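Local coordinates for protein enoyl-CoA hydratase (PDB 2PPY) that probably catalyses the reversible hydration of 2-enoyl-CoA thioesters in fatty acid beta-oxidation, as a member of the enoyl-CoA hydratase/isomerase family, at residues I19-H25 with V55-D61; I44-R48 with K96-Q102. All coordinates share one frame. Numbering follows the deposited sequence.

Contact 1: I19-H25 with V55-D61; sequences IAEIHLH and VVIVMSD
Strands 19-24 and 55-60 run parallel in extended conformation, their axes 4.6 Å apart at closest and crossing at -22°. The register pairs Ile19 with Val55 (CA-CA 4.9 Å) and continues in step to Leu24 with Ser60 (CA-CA 4.6 Å). Ala20, Ile22 and Leu24 bond in turn to residues flanking their partners: Ala20 N to Val55 O (2.9 Å), Ile57 N to Ala20 O (2.8 Å), Ile22 N to Ile57 O (2.9 Å), Met59 N to Ile22 O (3.1 Å), Leu24 N to Met59 O (2.9 Å) and Asp61 N to Leu24 O (3.0 Å). With helix 34-48 between them, the strands form a beta-alpha-beta unit within the crotonase fold. Ala20, Ile22, Leu24 and Val56 pack against that helix, Ile22 CD1 lying 3.8 Å from Val56 CG1. On the other face His23 (chi1 m, chi2 -114°) gives ND1 to Asp61 OD1 (2.6 Å) and NE2 to Glu21 OE1 (2.9 Å). Selenomethionine Met59 (chi1 36°) makes a CH-pi contact, CG 3.9 Å from the His23 ring centroid. Glu21 pairs with Arg198 and Asp61 with Arg194, both on helix 193-205. Because both His23 nitrogens donate to carboxylates, the ring is consistent with a protonated imidazolium within a charge network joining sheet to helix.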
ATOM      1  N   ILE A  19      10.821 -12.715  31.723  1.00 26.47           N
ATOM      2  CA  ILE A  19      11.225 -13.454  30.533  1.00 24.09           C
ATOM      3  C   ILE A  19      10.542 -14.815  30.496  1.00 26.39           C
ATOM      4  O   ILE A  19      10.404 -15.483  31.522  1.00 26.34           O
ATOM      5  CB  ILE A  19      12.750 -13.687  30.494  1.00 24.78           C
ATOM      6  CG1 ILE A  19      13.485 -12.346  30.441  1.00 28.21           C
ATOM      7  CG2 ILE A  19      13.116 -14.539  29.288  1.00 18.67           C
ATOM      8  CD1 ILE A  19      14.993 -12.474  30.534  1.00 18.38           C
ATOM      9  N   ALA A  20      10.102 -15.214  29.309  1.00 21.28           N
ATOM     10  CA  ALA A  20       9.461 -16.507  29.134  1.00 19.07           C
ATOM     11  C   ALA A  20      10.264 -17.261  28.095  1.00 21.11           C
ATOM     12  O   ALA A  20      10.664 -16.695  27.079  1.00 25.92           O
ATOM     13  CB  ALA A  20       8.022 -16.337  28.661  1.00 16.17           C
ATOM     14  N   GLU A  21      10.526 -18.534  28.356  1.00 21.62           N
ATOM     15  CA  GLU A  21      11.275 -19.339  27.410  1.00 21.12           C
ATOM     16  C   GLU A  21      10.380 -20.467  26.949  1.00 24.84           C
ATOM     17  O   GLU A  21       9.844 -21.218  27.760  1.00 22.34           O
ATOM     18  CB  GLU A  21      12.535 -19.928  28.046  1.00 21.29           C
ATOM     19  CG  GLU A  21      13.449 -18.925  28.714  1.00 25.27           C
ATOM     20  CD  GLU A  21      14.821 -19.507  29.011  1.00 25.61           C
ATOM     21  OE1 GLU A  21      14.916 -20.735  29.214  1.00 31.23           O
ATOM     22  OE2 GLU A  21      15.805 -18.738  29.052  1.00 26.86           O
ATOM     23  N   ILE A  22      10.204 -20.569  25.639  1.00 25.58           N
ATOM     24  CA  ILE A  22       9.386 -21.625  25.075  1.00 22.44           C
ATOM     25  C   ILE A  22      10.358 -22.668  24.541  1.00 26.23           C
ATOM     26  O   ILE A  22      11.003 -22.458  23.508  1.00 21.53           O
ATOM     27  CB  ILE A  22       8.506 -21.101  23.922  1.00 18.93           C
ATOM     28  CG1 ILE A  22       7.654 -19.921  24.405  1.00 14.55           C
ATOM     29  CG2 ILE A  22       7.612 -22.221  23.411  1.00 18.32           C
ATOM     30  CD1 ILE A  22       6.777 -19.291  23.322  1.00 18.31           C
ATOM     31  N   HIS A  23      10.487 -23.776  25.264  1.00 25.12           N
ATOM     32  CA  HIS A  23      11.388 -24.840  24.847  1.00 24.00           C
ATOM     33  C   HIS A  23      10.651 -25.842  23.983  1.00 24.80           C
ATOM     34  O   HIS A  23       9.582 -26.321  24.350  1.00 23.77           O
ATOM     35  CB  HIS A  23      11.988 -25.546  26.062  1.00 26.07           C
ATOM     36  CG  HIS A  23      12.993 -24.722  26.803  1.00 27.12           C
ATOM     37  ND1 HIS A  23      14.331 -25.053  26.863  1.00 28.88           N
ATOM     38  CD2 HIS A  23      12.858 -23.575  27.511  1.00 24.14           C
ATOM     39  CE1 HIS A  23      14.974 -24.147  27.578  1.00 32.53           C
ATOM     40  NE2 HIS A  23      14.104 -23.240  27.983  1.00 32.43           N
ATOM     41  N   LEU A  24      11.230 -26.153  22.829  1.00 26.88           N
ATOM     42  CA  LEU A  24      10.629 -27.099  21.908  1.00 25.15           C
ATOM     43  C   LEU A  24      11.248 -28.489  22.085  1.00 26.15           C
ATOM     44  O   LEU A  24      12.467 -28.642  22.047  1.00 23.60           O
ATOM     45  CB  LEU A  24      10.838 -26.624  20.468  1.00 25.36           C
ATOM     46  CG  LEU A  24      10.448 -25.170  20.155  1.00 27.34           C
ATOM     47  CD1 LEU A  24      10.737 -24.867  18.689  1.00 28.34           C
ATOM     48  CD2 LEU A  24       8.978 -24.947  20.459  1.00 20.62           C
ATOM     49  N   HIS A  25      10.401 -29.490  22.290  1.00 26.17           N
ATOM     50  CA  HIS A  25      10.846 -30.870  22.448  1.00 29.83           C
ATOM     51  C   HIS A  25       9.805 -31.786  21.814  1.00 31.33           C
ATOM     52  O   HIS A  25       9.050 -32.459  22.505  1.00 33.27           O
ATOM     53  CB  HIS A  25      11.040 -31.229  23.935  1.00 25.00           C
ATOM     54  CG  HIS A  25       9.880 -30.857  24.810  1.00 19.13           C
ATOM     55  ND1 HIS A  25       9.937 -29.817  25.711  1.00 28.00           N
ATOM     56  CD2 HIS A  25       8.643 -31.394  24.932  1.00 18.92           C
ATOM     57  CE1 HIS A  25       8.785 -29.729  26.353  1.00 20.70           C
ATOM     58  NE2 HIS A  25       7.982 -30.674  25.897  1.00 23.39           N
ATOM     59  N   VAL A  55       9.709 -10.260  27.499  1.00 21.02           N
ATOM     60  CA  VAL A  55      10.529 -10.870  26.467  1.00 19.97           C
ATOM     61  C   VAL A  55      10.271 -12.367  26.366  1.00 19.62           C
ATOM     62  O   VAL A  55      10.028 -13.039  27.368  1.00 23.98           O
ATOM     63  CB  VAL A  55      12.038 -10.660  26.747  1.00 21.75           C
ATOM     64  CG1 VAL A  55      12.865 -11.251  25.613  1.00 17.63           C
ATOM     65  CG2 VAL A  55      12.339  -9.178  26.908  1.00 17.13           C
ATOM     66  N   VAL A  56      10.322 -12.889  25.150  1.00 23.88           N
ATOM     67  CA  VAL A  56      10.113 -14.313  24.944  1.00 18.56           C
ATOM     68  C   VAL A  56      11.256 -14.894  24.125  1.00 18.71           C
ATOM     69  O   VAL A  56      11.585 -14.387  23.053  1.00 20.27           O
ATOM     70  CB  VAL A  56       8.795 -14.603  24.206  1.00 22.69           C
ATOM     71  CG1 VAL A  56       8.654 -16.109  23.981  1.00 21.56           C
ATOM     72  CG2 VAL A  56       7.614 -14.069  25.007  1.00 12.84           C
ATOM     73  N   ILE A  57      11.876 -15.944  24.648  1.00 17.76           N
ATOM     74  CA  ILE A  57      12.957 -16.602  23.934  1.00 17.06           C
ATOM     75  C   ILE A  57      12.458 -17.968  23.483  1.00 17.77           C
ATOM     76  O   ILE A  57      11.975 -18.761  24.287  1.00 18.76           O
ATOM     77  CB  ILE A  57      14.197 -16.843  24.819  1.00 15.19           C
ATOM     78  CG1 ILE A  57      14.724 -15.528  25.382  1.00  9.83           C
ATOM     79  CG2 ILE A  57      15.286 -17.512  23.987  1.00 14.87           C
ATOM     80  CD1 ILE A  57      15.869 -15.717  26.381  1.00 13.19           C
ATOM     81  N   VAL A  58      12.567 -18.244  22.195  1.00 18.74           N
ATOM     82  CA  VAL A  58      12.144 -19.538  21.703  1.00 21.18           C
ATOM     83  C   VAL A  58      13.413 -20.341  21.446  1.00 22.51           C
ATOM     84  O   VAL A  58      14.276 -19.917  20.683  1.00 20.99           O
ATOM     85  CB  VAL A  58      11.327 -19.402  20.405  1.00 15.38           C
ATOM     86  CG1 VAL A  58      10.869 -20.776  19.927  1.00 16.89           C
ATOM     87  CG2 VAL A  58      10.129 -18.487  20.647  1.00  9.62           C
HETATM   88  N   MSE A  59      13.541 -21.478  22.123  1.00 20.73           N
HETATM   89  CA  MSE A  59      14.707 -22.333  21.946  1.00 23.82           C
HETATM   90  C   MSE A  59      14.323 -23.801  21.841  1.00 21.13           C
HETATM   91  O   MSE A  59      13.173 -24.170  22.068  1.00 20.03           O
HETATM   92  CB  MSE A  59      15.730 -22.117  23.071  1.00 28.39           C
HETATM   93  CG  MSE A  59      15.160 -21.846  24.451  1.00 36.74           C
HETATM   94 SE   MSE A  59      16.567 -21.700  25.802  1.00 48.92          SE
HETATM   95  CE  MSE A  59      16.955 -19.815  25.718  1.00 38.77           C
ATOM     96  N   SER A  60      15.293 -24.632  21.479  1.00 25.57           N
ATOM     97  CA  SER A  60      15.068 -26.060  21.308  1.00 26.32           C
ATOM     98  C   SER A  60      15.895 -26.895  22.274  1.00 27.61           C
ATOM     99  O   SER A  60      17.049 -26.565  22.558  1.00 28.29           O
ATOM    100  CB  SER A  60      15.412 -26.463  19.869  1.00 26.67           C
ATOM    101  OG  SER A  60      15.356 -27.867  19.687  1.00 18.57           O
ATOM    102  N   ASP A  61      15.302 -27.976  22.774  1.00 26.78           N
ATOM    103  CA  ASP A  61      16.003 -28.866  23.694  1.00 27.52           C
ATOM    104  C   ASP A  61      16.535 -30.070  22.931  1.00 30.27           C
ATOM    105  O   ASP A  61      17.081 -30.996  23.526  1.00 35.43           O
ATOM    106  CB  ASP A  61      15.075 -29.355  24.811  1.00 27.17           C
ATOM    107  CG  ASP A  61      14.592 -28.234  25.707  1.00 28.64           C
ATOM    108  OD1 ASP A  61      15.378 -27.300  25.983  1.00 31.61           O
ATOM    109  OD2 ASP A  61      13.427 -28.298  26.152  1.00 36.93           O
TER

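Contact 2: I44-R48 with K96-Q102; sequences IDDIR and KIARSPQ
The last turn of helix 34-48, closed by Arg48 N to Ile44 O (2.9 Å), lies against the end of helix 80-99 and its exit loop, extended at Ser100 and Gln102 but turned at Pro101. CA atoms approach to 7.6 Å for Ile44-Ile97 and 6.4 Å for Arg48-Ser100. Arg48, nearly extended (chi1 -84°, chi2 and chi3 t), reaches across: NE donates to Ser100 OG (3.1 Å) and NH2 to Lys96 O (3.0 Å). Ser100 OG (chi1 m) itself donates to Lys96 O (2.8 Å), so this carbonyl accepts two side-chain bonds. Glu92 of a second subunit forms salt bridges with Arg48 NH1 and Arg99; Arg99 also bonds Asn228 of a third subunit. In this crotonase fold the contact joins the C-terminal ends of two helices on one side of the sheet and borders a subunit interface. Lys96 (chi3 p) passes its CE over one guanidinium face and forms a salt bridge from NZ to Asp45 OD1 (2.7 Å); Asn41 OD1 also accepts from NZ. Water 1 donates to Ile44 O (3.3 Å) and Gln102 OE1 (2.8 Å), while Gln102 NE2 donates to Ile53 O. Ile44 CD1 meets Ile97 CG1 (4.1 Å), an apolar pair; Ile47 CG2 packs on the Gln102 amide, 3.6 Å from CD.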
ATOM      1  N   ILE A  44       1.473 -18.426  23.182  1.00 20.76           N
ATOM      2  CA  ILE A  44       1.475 -17.027  22.779  1.00 18.98           C
ATOM      3  C   ILE A  44       0.334 -16.285  23.474  1.00 19.82           C
ATOM      4  O   ILE A  44       0.553 -15.230  24.079  1.00 22.01           O
ATOM      5  CB  ILE A  44       1.329 -16.890  21.247  1.00 17.33           C
ATOM      6  CG1 ILE A  44       2.554 -17.511  20.563  1.00 18.88           C
ATOM      7  CG2 ILE A  44       1.196 -15.429  20.865  1.00 15.76           C
ATOM      8  CD1 ILE A  44       2.515 -17.479  19.055  1.00 18.06           C
ATOM      9  N   ASP A  45      -0.877 -16.836  23.400  1.00 14.96           N
ATOM     10  CA  ASP A  45      -2.028 -16.202  24.044  1.00 21.87           C
ATOM     11  C   ASP A  45      -1.797 -16.070  25.546  1.00 23.14           C
ATOM     12  O   ASP A  45      -2.045 -15.015  26.133  1.00 29.03           O
ATOM     13  CB  ASP A  45      -3.314 -16.999  23.796  1.00 20.79           C
ATOM     14  CG  ASP A  45      -3.827 -16.857  22.379  1.00 23.22           C
ATOM     15  OD1 ASP A  45      -3.540 -15.823  21.743  1.00 24.73           O
ATOM     16  OD2 ASP A  45      -4.533 -17.770  21.905  1.00 21.57           O
ATOM     17  N   ASP A  46      -1.319 -17.145  26.164  1.00 20.36           N
ATOM     18  CA  ASP A  46      -1.045 -17.130  27.596  1.00 23.89           C
ATOM     19  C   ASP A  46      -0.072 -16.016  27.954  1.00 23.19           C
ATOM     20  O   ASP A  46      -0.330 -15.218  28.852  1.00 24.74           O
ATOM     21  CB  ASP A  46      -0.441 -18.456  28.047  1.00 25.86           C
ATOM     22  CG  ASP A  46      -0.022 -18.428  29.505  1.00 32.26           C
ATOM     23  OD1 ASP A  46      -0.916 -18.411  30.375  1.00 38.96           O
ATOM     24  OD2 ASP A  46       1.197 -18.408  29.780  1.00 30.12           O
ATOM     25  N   ILE A  47       1.052 -15.977  27.246  1.00 25.15           N
ATOM     26  CA  ILE A  47       2.076 -14.974  27.492  1.00 17.82           C
ATOM     27  C   ILE A  47       1.565 -13.552  27.284  1.00 21.69           C
ATOM     28  O   ILE A  47       1.944 -12.642  28.025  1.00 16.18           O
ATOM     29  CB  ILE A  47       3.315 -15.233  26.609  1.00 22.73           C
ATOM     30  CG1 ILE A  47       3.947 -16.574  27.005  1.00 23.52           C
ATOM     31  CG2 ILE A  47       4.324 -14.104  26.772  1.00 22.47           C
ATOM     32  CD1 ILE A  47       5.070 -17.038  26.109  1.00 21.29           C
ATOM     33  N   ARG A  48       0.701 -13.365  26.285  1.00 22.36           N
ATOM     34  CA  ARG A  48       0.131 -12.048  26.000  1.00 18.75           C
ATOM     35  C   ARG A  48      -0.654 -11.530  27.198  1.00 19.57           C
ATOM     36  O   ARG A  48      -0.535 -10.369  27.577  1.00 23.58           O
ATOM     37  CB  ARG A  48      -0.828 -12.112  24.807  1.00 16.47           C
ATOM     38  CG  ARG A  48      -0.212 -12.023  23.427  1.00 19.92           C
ATOM     39  CD  ARG A  48      -1.323 -12.193  22.398  1.00 24.20           C
ATOM     40  NE  ARG A  48      -0.918 -11.893  21.028  1.00 18.69           N
ATOM     41  CZ  ARG A  48      -1.770 -11.828  20.011  1.00 21.24           C
ATOM     42  NH1 ARG A  48      -3.062 -12.044  20.218  1.00 19.52           N
ATOM     43  NH2 ARG A  48      -1.338 -11.541  18.791  1.00 23.03           N
ATOM     44  N   LYS A  96       0.700 -13.682  14.926  1.00 13.78           N
ATOM     45  CA  LYS A  96       0.428 -13.114  16.246  1.00 11.36           C
ATOM     46  C   LYS A  96       1.640 -12.519  16.972  1.00 12.10           C
ATOM     47  O   LYS A  96       1.494 -11.620  17.797  1.00 14.28           O
ATOM     48  CB  LYS A  96      -0.250 -14.174  17.123  1.00 12.14           C
ATOM     49  CG  LYS A  96      -1.601 -14.607  16.554  1.00 13.20           C
ATOM     50  CD  LYS A  96      -2.244 -15.777  17.292  1.00 14.25           C
ATOM     51  CE  LYS A  96      -2.782 -15.375  18.658  1.00 18.33           C
ATOM     52  NZ  LYS A  96      -3.786 -16.369  19.146  1.00 20.32           N
ATOM     53  N   ILE A  97       2.834 -13.008  16.655  1.00 12.79           N
ATOM     54  CA  ILE A  97       4.054 -12.522  17.294  1.00 15.97           C
ATOM     55  C   ILE A  97       4.320 -11.031  17.049  1.00 17.30           C
ATOM     56  O   ILE A  97       4.626 -10.287  17.982  1.00 23.78           O
ATOM     57  CB  ILE A  97       5.283 -13.351  16.825  1.00 15.63           C
ATOM     58  CG1 ILE A  97       5.113 -14.808  17.263  1.00 11.78           C
ATOM     59  CG2 ILE A  97       6.566 -12.779  17.418  1.00 16.83           C
ATOM     60  CD1 ILE A  97       6.192 -15.737  16.765  1.00 14.39           C
ATOM     61  N   ALA A  98       4.202 -10.594  15.800  1.00 13.08           N
ATOM     62  CA  ALA A  98       4.435  -9.194  15.467  1.00 14.95           C
ATOM     63  C   ALA A  98       3.442  -8.270  16.170  1.00 14.71           C
ATOM     64  O   ALA A  98       3.716  -7.090  16.359  1.00 14.15           O
ATOM     65  CB  ALA A  98       4.350  -8.996  13.958  1.00 15.00           C
ATOM     66  N   ARG A  99       2.289  -8.810  16.557  1.00 13.72           N
ATOM     67  CA  ARG A  99       1.269  -8.017  17.231  1.00 15.51           C
ATOM     68  C   ARG A  99       1.378  -8.075  18.752  1.00 14.53           C
ATOM     69  O   ARG A  99       0.696  -7.320  19.446  1.00 17.97           O
ATOM     70  CB  ARG A  99      -0.130  -8.491  16.815  1.00  9.91           C
ATOM     71  CG  ARG A  99      -0.345  -8.544  15.316  1.00 15.92           C
ATOM     72  CD  ARG A  99      -1.792  -8.854  14.960  1.00  9.79           C
ATOM     73  NE  ARG A  99      -1.930  -9.170  13.540  1.00  6.39           N
ATOM     74  CZ  ARG A  99      -2.256 -10.369  13.068  1.00 14.55           C
ATOM     75  NH1 ARG A  99      -2.492 -11.379  13.900  1.00  9.75           N
ATOM     76  NH2 ARG A  99      -2.328 -10.565  11.759  1.00 10.66           N
ATOM     77  N   SER A 100       2.222  -8.971  19.267  1.00 13.35           N
ATOM     78  CA  SER A 100       2.396  -9.139  20.714  1.00 14.50           C
ATOM     79  C   SER A 100       3.289  -8.086  21.379  1.00 18.10           C
ATOM     80  O   SER A 100       4.242  -7.593  20.780  1.00 16.29           O
ATOM     81  CB  SER A 100       2.957 -10.533  21.010  1.00 17.67           C
ATOM     82  OG  SER A 100       2.080 -11.544  20.542  1.00 16.06           O
ATOM     83  N   PRO A 101       2.998  -7.745  22.645  1.00 20.45           N
ATOM     84  CA  PRO A 101       3.783  -6.748  23.376  1.00 21.62           C
ATOM     85  C   PRO A 101       5.218  -7.186  23.635  1.00 20.56           C
ATOM     86  O   PRO A 101       6.122  -6.352  23.680  1.00 24.06           O
ATOM     87  CB  PRO A 101       3.010  -6.578  24.690  1.00 22.53           C
ATOM     88  CG  PRO A 101       1.628  -7.042  24.367  1.00 23.53           C
ATOM     89  CD  PRO A 101       1.879  -8.226  23.470  1.00 24.63           C
ATOM     90  N   GLN A 102       5.420  -8.490  23.817  1.00 18.37           N
ATOM     91  CA  GLN A 102       6.748  -9.035  24.100  1.00 20.88           C
ATOM     92  C   GLN A 102       7.642  -9.098  22.879  1.00 24.06           C
ATOM     93  O   GLN A 102       7.167  -9.276  21.757  1.00 17.80           O
ATOM     94  CB  GLN A 102       6.670 -10.467  24.653  1.00 24.05           C
ATOM     95  CG  GLN A 102       5.973 -10.655  25.981  1.00 24.19           C
ATOM     96  CD  GLN A 102       4.468 -10.656  25.853  1.00 27.48           C
ATOM     97  OE1 GLN A 102       3.922 -10.975  24.793  1.00 19.80           O
ATOM     98  NE2 GLN A 102       3.784 -10.318  26.940  1.00 18.85           N
TER
HETATM   99  O   HOH W   1       3.063 -13.271  23.397  1.00 21.66           O

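In the fold
The centres of contacts 1 and 2 lie 14 Å apart, and their segments alternate along the chain: 19-25, 44-48, 55-61, 96-102. Helix 34-48 connects the two strands of contact 1 and supplies the first segment of contact 2, while 96-102 leads into strand 103-108, the next parallel neighbour of 55-60. The contacts are therefore successive layers, sheet then helices, and they touch directly: Ile47 CG2 and Gln102 CB each lie 3.7 Å from Val56 CG2, and Ile47 CD1 is 4.0 Å from both Ala20 CB and Ile22 CD1. Contact 1 is buried within one chain, whereas contact 2 carries this layering outward to neighbouring subunits of the six-chain assembly.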